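Local coordinates for protein aminomethyltransferase (Bartonella henselae, PDB 3GIR) that belongs to the aminomethyltransferase (glycine cleavage T-protein) family, pairing a folate-binding-type domain with a C-terminal beta-barrel domain, at residues Phe52-Met57 with Ile81-Lys85. Numbering follows the deposited sequence.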
# COMPACT_ATOMS: atom_id res chain seq x y z
N PHE A 52 4.31 -1.77 -14.84
CA PHE A 52 3.96 -2.18 -13.47
C PHE A 52 2.52 -2.55 -13.44
O PHE A 52 1.65 -1.77 -13.82
CB PHE A 52 4.20 -1.06 -12.46
CG PHE A 52 3.83 -1.45 -11.08
CD1 PHE A 52 4.59 -2.37 -10.40
CD2 PHE A 52 2.70 -0.96 -10.51
CE1 PHE A 52 4.26 -2.77 -9.13
CE2 PHE A 52 2.35 -1.36 -9.21
CZ PHE A 52 3.13 -2.26 -8.53
N ALA A 53 2.27 -3.77 -12.95
CA ALA A 53 0.91 -4.29 -12.76
C ALA A 53 0.05 -4.13 -13.95
O ALA A 53 -1.16 -3.90 -13.87
CB ALA A 53 0.22 -3.62 -11.47
N GLY A 54 0.65 -4.25 -15.14
CA GLY A 54 -0.06 -4.12 -16.39
C GLY A 54 -0.30 -2.73 -16.97
O GLY A 54 -0.96 -2.60 -18.01
N TRP A 55 0.29 -1.72 -16.30
CA TRP A 55 0.24 -0.36 -16.69
C TRP A 55 1.59 0.19 -17.10
O TRP A 55 2.58 -0.24 -16.59
CB TRP A 55 -0.21 0.54 -15.50
CG TRP A 55 -1.67 0.28 -15.09
CD1 TRP A 55 -2.12 -0.75 -14.41
CD2 TRP A 55 -2.79 1.13 -15.36
NE1 TRP A 55 -3.50 -0.64 -14.20
CE2 TRP A 55 -3.92 0.51 -14.79
CE3 TRP A 55 -2.94 2.34 -16.00
CZ2 TRP A 55 -5.21 1.11 -14.81
CZ3 TRP A 55 -4.21 2.94 -16.04
CH2 TRP A 55 -5.32 2.31 -15.45
N ARG A 56 1.57 1.15 -18.01
CA ARG A 56 2.77 1.93 -18.37
C ARG A 56 2.85 3.11 -17.35
O ARG A 56 2.07 4.09 -17.40
CB ARG A 56 2.78 2.41 -19.82
CG ARG A 56 3.98 3.34 -20.12
CD ARG A 56 4.19 3.67 -21.59
NE ARG A 56 4.58 2.50 -22.31
CZ ARG A 56 3.78 1.70 -23.01
NH1 ARG A 56 2.48 1.98 -23.16
NH2 ARG A 56 4.29 0.62 -23.59
N MET A 57 3.82 3.03 -16.47
CA MET A 57 3.91 3.99 -15.33
C MET A 57 5.18 4.81 -15.39
O MET A 57 6.21 4.29 -15.85
CB MET A 57 3.86 3.25 -14.00
CG MET A 57 2.60 2.47 -13.73
SD MET A 57 1.15 3.51 -13.61
CE MET A 57 1.39 4.24 -11.95
N ILE A 81 -1.30 7.76 -9.04
CA ILE A 81 -1.61 6.41 -8.65
C ILE A 81 -2.98 5.98 -9.23
O ILE A 81 -3.71 5.19 -8.65
CB ILE A 81 -1.46 6.19 -7.10
CG1 ILE A 81 -2.31 7.16 -6.35
CG2 ILE A 81 0.04 6.33 -6.73
CD1 ILE A 81 -2.34 6.78 -4.83
N SER A 82 -3.25 6.44 -10.46
CA SER A 82 -4.50 6.20 -11.15
C SER A 82 -4.62 4.77 -11.62
O SER A 82 -5.66 4.41 -12.17
CB SER A 82 -4.68 7.15 -12.34
OG SER A 82 -4.73 8.50 -11.91
N HIS A 83 -3.57 3.96 -11.46
CA HIS A 83 -3.58 2.53 -11.72
C HIS A 83 -4.30 1.77 -10.62
O HIS A 83 -4.78 0.65 -10.85
CB HIS A 83 -2.15 2.03 -11.97
CG HIS A 83 -1.24 2.16 -10.81
ND1 HIS A 83 -1.24 3.26 -9.97
CD2 HIS A 83 -0.32 1.31 -10.27
CE1 HIS A 83 -0.34 3.10 -9.01
NE2 HIS A 83 0.23 1.91 -9.16
N MET A 84 -4.39 2.34 -9.44
CA MET A 84 -5.20 1.80 -8.34
C MET A 84 -6.67 1.95 -8.70
O MET A 84 -7.03 2.72 -9.59
CB MET A 84 -4.98 2.56 -7.02
CG MET A 84 -3.53 2.66 -6.52
SD MET A 84 -2.66 1.11 -6.09
CE MET A 84 -3.11 0.83 -4.43
N LYS A 85 -7.53 1.20 -8.02
CA LYS A 85 -8.95 1.12 -8.35
C LYS A 85 -9.81 1.37 -7.14
O LYS A 85 -9.62 0.74 -6.11
CB LYS A 85 -9.33 -0.24 -8.97
CG LYS A 85 -10.64 -0.25 -9.70
CD LYS A 85 -10.54 0.53 -11.03
CE LYS A 85 -11.81 0.52 -11.80
NZ LYS A 85 -11.58 1.23 -13.11
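The H83 imidazole carries the S-methyl of M57 on one face: CE stands 3.5 Å from the ring centroid, 11° off the normal, a CH-pi contact over the middle of the ring. SD follows at a slant, 4.3 Å from the same centroid, and adds a sulfur-aromatic contact. In one of its two conformers, M84 places SD over the opposite face, nearer the rim. At the edge, near the imidazole plane, CD2 of H83 comes within 3.8 Å of F52 CD2; the rings touch by their edges, planes inclined at 62°, with no overlap of faces. W55 instead offers a face: CB of H83 sits 3.5 Å from the centroid of the W55 five-membered ring, 5° off its normal, a CH-pi contact, and the imidazole edge points at the indole face, an edge-to-face (T-shaped) pair. F52, W55 and H83 thus form an aromatic cluster. F52 to W55 is a type I' turn, closed by backbone hydrogen bonds in both directions, W55 N to F52 O (2.8 Å) and F52 N to W55 O (2.9 Å), making a two-residue beta-hairpin between strands 48-52 and 55-60. The hairpin meets the loop joining strands 76-80 and 85-90, within the folate-binding domain. Bends at chi2 and chi3 fold the M57 methyl over the imidazole. L248 of helix 248-257 touches both F52 and M57.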